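Local coordinates for protein aspartate semialdehyde dehydrogenase (Francisella tularensis subsp. tularensis, PDB 4WOJ) that probably catalyses the NADPH-dependent reductive dephosphorylation of L-aspartyl 4-phosphate to L-aspartate semialdehyde, a step toward lysine, methionine and threonine, at residues M18-D32 / L353-N366. Residues are numbered along the deposited sequence; the frame is centred on the assembly and turned at random.
Sequences MVGSVLMSRMIESKD and LLWGAAEPLRRVLN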
loop_
_atom_site.group_PDB
_atom_site.type_symbol
_atom_site.label_atom_id
_atom_site.label_comp_id
_atom_site.label_asym_id
_atom_site.label_seq_id
_atom_site.Cartn_x
_atom_site.Cartn_y
_atom_site.Cartn_z
ATOM N N MET B 18 17.743 -12.700 -10.204
ATOM C CA MET B 18 17.767 -12.145 -8.843
ATOM C C MET B 18 17.558 -13.205 -7.793
ATOM O O MET B 18 18.308 -13.267 -6.838
ATOM C CB MET B 18 16.725 -11.046 -8.679
ATOM C CG MET B 18 17.015 -9.848 -9.532
ATOM S SD MET B 18 15.753 -8.595 -9.333
ATOM C CE MET B 18 16.770 -7.416 -8.454
ATOM N N VAL B 19 16.525 -14.021 -7.961
ATOM C CA VAL B 19 16.230 -15.083 -7.003
ATOM C C VAL B 19 17.474 -15.960 -6.964
ATOM O O VAL B 19 17.977 -16.323 -5.891
ATOM C CB VAL B 19 15.011 -15.928 -7.434
ATOM C CG1 VAL B 19 14.805 -17.117 -6.489
ATOM C CG2 VAL B 19 13.748 -15.076 -7.465
ATOM N N GLY B 20 17.964 -16.272 -8.161
ATOM C CA GLY B 20 19.143 -17.129 -8.359
ATOM C C GLY B 20 20.436 -16.615 -7.734
ATOM O O GLY B 20 21.191 -17.399 -7.178
ATOM N N SER B 21 20.690 -15.316 -7.789
ATOM C CA SER B 21 21.875 -14.787 -7.094
ATOM C C SER B 21 21.687 -14.843 -5.599
ATOM O O SER B 21 22.620 -15.080 -4.832
ATOM C CB SER B 21 22.149 -13.337 -7.474
ATOM O OG SER B 21 21.675 -13.079 -8.761
ATOM N N VAL B 22 20.458 -14.594 -5.167
ATOM C CA VAL B 22 20.189 -14.573 -3.751
ATOM C C VAL B 22 20.335 -16.002 -3.214
ATOM O O VAL B 22 20.855 -16.214 -2.121
ATOM C CB VAL B 22 18.842 -13.925 -3.482
ATOM C CG1 VAL B 22 18.440 -14.115 -2.023
ATOM C CG2 VAL B 22 18.938 -12.435 -3.835
ATOM N N LEU B 23 19.980 -16.976 -4.040
ATOM C CA LEU B 23 20.135 -18.377 -3.681
ATOM C C LEU B 23 21.598 -18.769 -3.585
ATOM O O LEU B 23 22.021 -19.335 -2.586
ATOM C CB LEU B 23 19.423 -19.254 -4.703
ATOM C CG LEU B 23 19.569 -20.739 -4.469
ATOM C CD1 LEU B 23 18.839 -21.128 -3.219
ATOM C CD2 LEU B 23 19.079 -21.539 -5.673
ATOM N N MET B 24 22.370 -18.452 -4.625
ATOM C CA MET B 24 23.815 -18.667 -4.610
ATOM C C MET B 24 24.395 -18.064 -3.375
ATOM O O MET B 24 25.102 -18.719 -2.624
ATOM C CB MET B 24 24.495 -17.997 -5.795
ATOM C CG MET B 24 24.176 -18.594 -7.148
ATOM S SD MET B 24 24.404 -20.359 -7.152
ATOM C CE MET B 24 22.684 -20.882 -7.196
ATOM N N SER B 25 24.106 -16.799 -3.141
ATOM C CA SER B 25 24.687 -16.161 -1.968
ATOM C C SER B 25 24.334 -16.870 -0.687
ATOM O O SER B 25 25.111 -16.909 0.248
ATOM C CB SER B 25 24.235 -14.732 -1.850
ATOM O OG SER B 25 24.358 -14.323 -0.485
ATOM N N ARG B 26 23.124 -17.415 -0.619
ATOM C CA ARG B 26 22.655 -18.012 0.625
ATOM C C ARG B 26 23.291 -19.376 0.804
ATOM O O ARG B 26 23.580 -19.817 1.936
ATOM C CB ARG B 26 21.122 -18.085 0.651
ATOM C CG ARG B 26 20.492 -16.746 1.013
ATOM C CD ARG B 26 20.728 -16.400 2.481
ATOM N NE ARG B 26 20.161 -17.423 3.371
ATOM C CZ ARG B 26 20.608 -17.707 4.593
ATOM N NH1 ARG B 26 21.643 -17.045 5.106
ATOM N NH2 ARG B 26 20.008 -18.643 5.316
ATOM N N MET B 27 23.548 -20.023 -0.325
ATOM C CA MET B 27 24.287 -21.279 -0.311
ATOM C C MET B 27 25.760 -21.128 0.079
ATOM O O MET B 27 26.264 -21.903 0.894
ATOM C CB MET B 27 24.114 -22.005 -1.630
ATOM C CG MET B 27 22.690 -22.556 -1.742
ATOM S SD MET B 27 22.321 -23.328 -3.318
ATOM C CE MET B 27 23.123 -24.920 -3.112
ATOM N N ILE B 28 26.442 -20.119 -0.453
ATOM C CA ILE B 28 27.848 -19.902 -0.078
ATOM C C ILE B 28 27.916 -19.758 1.444
ATOM O O ILE B 28 28.635 -20.479 2.142
ATOM C CB ILE B 28 28.390 -18.622 -0.720
ATOM C CG1 ILE B 28 28.466 -18.740 -2.240
ATOM C CG2 ILE B 28 29.721 -18.260 -0.130
ATOM C CD1 ILE B 28 29.404 -19.802 -2.744
ATOM N N GLU B 29 27.137 -18.803 1.930
ATOM C CA GLU B 29 27.029 -18.433 3.362
ATOM C C GLU B 29 26.761 -19.623 4.300
ATOM O O GLU B 29 27.248 -19.646 5.433
ATOM C CB GLU B 29 25.883 -17.417 3.453
ATOM C CG GLU B 29 25.785 -16.534 4.672
ATOM C CD GLU B 29 24.727 -15.452 4.483
ATOM O OE1 GLU B 29 24.113 -15.398 3.374
ATOM O OE2 GLU B 29 24.517 -14.646 5.438
ATOM N N SER B 30 25.976 -20.595 3.808
ATOM C CA SER B 30 25.530 -21.778 4.583
ATOM C C SER B 30 26.359 -23.025 4.321
ATOM O O SER B 30 26.083 -24.073 4.878
ATOM C CB SER B 30 24.079 -22.149 4.233
ATOM O OG SER B 30 23.199 -21.071 4.366
ATOM N N LYS B 31 27.372 -22.912 3.456
ATOM C CA LYS B 31 28.216 -24.065 3.049
ATOM C C LYS B 31 27.355 -25.177 2.438
ATOM O O LYS B 31 27.638 -26.363 2.608
ATOM C CB LYS B 31 28.986 -24.642 4.241
ATOM C CG LYS B 31 29.639 -23.638 5.167
ATOM C CD LYS B 31 29.919 -24.300 6.510
ATOM C CE LYS B 31 31.170 -23.766 7.195
ATOM N NZ LYS B 31 32.375 -24.324 6.525
ATOM N N ASP B 32 26.311 -24.793 1.720
ATOM C CA ASP B 32 25.432 -25.776 1.086
ATOM C C ASP B 32 26.003 -26.473 -0.164
ATOM O O ASP B 32 25.441 -27.452 -0.620
ATOM C CB ASP B 32 24.078 -25.152 0.776
ATOM C CG ASP B 32 23.237 -24.940 2.022
ATOM O OD1 ASP B 32 23.392 -25.668 3.031
ATOM O OD2 ASP B 32 22.406 -24.025 1.984
ATOM N N LEU B 353 12.846 -11.774 -2.269
ATOM C CA LEU B 353 13.858 -12.625 -2.878
ATOM C C LEU B 353 14.307 -13.778 -2.017
ATOM O O LEU B 353 14.664 -14.823 -2.516
ATOM C CB LEU B 353 15.041 -11.767 -3.281
ATOM C CG LEU B 353 14.675 -10.814 -4.427
ATOM C CD1 LEU B 353 15.767 -9.823 -4.730
ATOM C CD2 LEU B 353 14.364 -11.575 -5.705
ATOM N N LEU B 354 14.272 -13.610 -0.711
ATOM C CA LEU B 354 14.770 -14.620 0.206
ATOM C C LEU B 354 13.615 -15.532 0.679
ATOM O O LEU B 354 13.313 -16.553 0.087
ATOM C CB LEU B 354 15.402 -13.930 1.412
ATOM C CG LEU B 354 16.684 -13.164 1.203
ATOM C CD1 LEU B 354 17.024 -12.254 2.360
ATOM C CD2 LEU B 354 17.849 -14.109 0.965
ATOM N N TRP B 355 12.953 -15.163 1.739
ATOM C CA TRP B 355 11.836 -16.029 2.208
ATOM C C TRP B 355 10.730 -16.131 1.152
ATOM O O TRP B 355 10.097 -17.182 0.970
ATOM C CB TRP B 355 11.307 -15.567 3.559
ATOM C CG TRP B 355 12.002 -16.233 4.704
ATOM C CD1 TRP B 355 12.621 -15.628 5.758
ATOM C CD2 TRP B 355 12.167 -17.629 4.893
ATOM N NE1 TRP B 355 13.154 -16.567 6.593
ATOM C CE2 TRP B 355 12.878 -17.808 6.089
ATOM C CE3 TRP B 355 11.770 -18.746 4.176
ATOM C CZ2 TRP B 355 13.200 -19.054 6.580
ATOM C CZ3 TRP B 355 12.087 -19.976 4.662
ATOM C CH2 TRP B 355 12.799 -20.130 5.852
ATOM N N GLY B 356 10.533 -15.042 0.435
ATOM C CA GLY B 356 9.624 -15.030 -0.697
ATOM C C GLY B 356 9.991 -15.912 -1.866
ATOM O O GLY B 356 9.111 -16.325 -2.610
ATOM N N ALA B 357 11.287 -16.135 -2.121
ATOM C CA ALA B 357 11.632 -16.920 -3.310
ATOM C C ALA B 357 12.723 -17.949 -3.079
ATOM O O ALA B 357 12.472 -19.136 -3.154
ATOM C CB ALA B 357 11.981 -15.991 -4.457
ATOM N N ALA B 358 13.932 -17.476 -2.793
ATOM C CA ALA B 358 15.125 -18.320 -2.692
ATOM C C ALA B 358 15.191 -19.248 -1.514
ATOM O O ALA B 358 15.601 -20.405 -1.666
ATOM C CB ALA B 358 16.359 -17.422 -2.690
ATOM N N GLU B 359 14.872 -18.760 -0.320
ATOM C CA GLU B 359 15.202 -19.482 0.917
ATOM C C GLU B 359 14.506 -20.834 1.043
ATOM O O GLU B 359 15.128 -21.813 1.463
ATOM C CB GLU B 359 14.951 -18.585 2.149
ATOM C CG GLU B 359 15.541 -19.038 3.501
ATOM C CD GLU B 359 17.059 -19.252 3.491
ATOM O OE1 GLU B 359 17.725 -18.876 2.503
ATOM O OE2 GLU B 359 17.585 -19.841 4.461
ATOM N N PRO B 360 13.208 -20.904 0.688
ATOM C CA PRO B 360 12.514 -22.167 0.839
ATOM C C PRO B 360 13.102 -23.260 -0.025
ATOM O O PRO B 360 13.087 -24.461 0.340
ATOM C CB PRO B 360 11.095 -21.831 0.382
ATOM C CG PRO B 360 10.977 -20.358 0.623
ATOM C CD PRO B 360 12.305 -19.811 0.287
ATOM N N LEU B 361 13.581 -22.843 -1.185
ATOM C CA LEU B 361 14.115 -23.765 -2.165
ATOM C C LEU B 361 15.387 -24.381 -1.624
ATOM O O LEU B 361 15.504 -25.615 -1.563
ATOM C CB LEU B 361 14.345 -23.026 -3.492
ATOM C CG LEU B 361 13.088 -22.386 -4.115
ATOM C CD1 LEU B 361 13.344 -21.987 -5.553
ATOM C CD2 LEU B 361 11.872 -23.346 -4.025
ATOM N N ARG B 362 16.331 -23.503 -1.244
ATOM C CA ARG B 362 17.570 -23.884 -0.554
ATOM C C ARG B 362 17.323 -24.850 0.573
ATOM O O ARG B 362 18.045 -25.812 0.739
ATOM C CB ARG B 362 18.278 -22.660 0.032
ATOM C CG ARG B 362 19.657 -22.961 0.594
ATOM C CD ARG B 362 20.274 -21.759 1.333
ATOM N NE ARG B 362 19.666 -21.509 2.644
ATOM C CZ ARG B 362 19.897 -22.217 3.753
ATOM N NH1 ARG B 362 19.294 -21.901 4.887
ATOM N NH2 ARG B 362 20.723 -23.237 3.742
ATOM N N ARG B 363 16.305 -24.597 1.362
ATOM C CA ARG B 363 16.070 -25.420 2.539
ATOM C C ARG B 363 15.492 -26.815 2.209
ATOM O O ARG B 363 15.762 -27.789 2.892
ATOM C CB ARG B 363 15.180 -24.656 3.539
ATOM C CG ARG B 363 15.899 -23.451 4.187
ATOM C CD ARG B 363 14.936 -22.646 5.060
ATOM N NE ARG B 363 14.435 -23.513 6.115
ATOM C CZ ARG B 363 14.947 -23.604 7.335
ATOM N NH1 ARG B 363 15.985 -22.851 7.734
ATOM N NH2 ARG B 363 14.404 -24.432 8.190
ATOM N N VAL B 364 14.702 -26.915 1.157
ATOM C CA VAL B 364 14.155 -28.205 0.770
ATOM C C VAL B 364 15.218 -29.038 0.066
ATOM O O VAL B 364 15.287 -30.259 0.235
ATOM C CB VAL B 364 12.876 -28.070 -0.051
ATOM C CG1 VAL B 364 13.118 -27.602 -1.475
ATOM C CG2 VAL B 364 12.100 -29.398 -0.002
ATOM N N LEU B 365 16.092 -28.373 -0.677
ATOM C CA LEU B 365 17.281 -29.035 -1.209
ATOM C C LEU B 365 18.022 -29.789 -0.121
ATOM O O LEU B 365 18.398 -30.945 -0.313
ATOM C CB LEU B 365 18.224 -28.009 -1.829
ATOM C CG LEU B 365 19.550 -28.558 -2.350
ATOM C CD1 LEU B 365 19.352 -29.612 -3.428
ATOM C CD2 LEU B 365 20.447 -27.432 -2.870
ATOM N N ASN B 366 18.203 -29.129 1.021
ATOM C CA ASN B 366 18.875 -29.722 2.170
ATOM C C ASN B 366 18.194 -30.915 2.770
ATOM O O ASN B 366 18.866 -31.825 3.262
ATOM C CB ASN B 366 19.077 -28.691 3.258
ATOM C CG ASN B 366 20.221 -27.753 2.945
ATOM O OD1 ASN B 366 21.078 -28.056 2.137
ATOM N ND2 ASN B 366 20.211 -26.591 3.555
#
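R362 reaches from helix 354-366 into a hole formed by L23, R26, M27 and S30 of segment 18-32, which carries the first helix of the Rossmann-type NAD-binding domain; the axes of segments 18-30 and 354-366 cross at -49°. R362 CG lies anti to the backbone N (chi1 -172°), which carries the chain past M27, CG to CG 3.8 Å, and then it bends at chi3. The turned guanidinium presents NH2 to the syn lone pair of D32 OD2 (2.6 Å), with OD2 close to the guanidinium plane, while S30 OG sits over one face, itself bonded back to R26 O. N366 ND2 adds a weak bond to D32 OD1. R362 NH1 meets E359 OE2 at 2.7 Å. R26 takes the same carboxylate side-on, NE to OE1 at 3.0 Å and NH2 to OE2 at 2.8 Å, both nearly straight but from above the carboxylate plane. The two arginines reach OE2 from opposite faces.

The tight end lies toward the helix starts: A358 CB lies 4.1 Å from L23 CB and also touches V19, V19 CG2 touches A357 CB at 3.6 Å, and L199 of the second subunit covers M18, V22 and L353. A357 is about 6 Å, side chain to side chain, from C141, the predicted acyl-thioester nucleophile. On the solvent side R26 is partly exposed, and exposed E29 of its own helix adds a weak bond to R26 NH1. With E359 and D32 probably ionised, their negative charge would offset the close approach of the two guanidinium groups and pin the C-terminal helix to the nucleotide-binding domain.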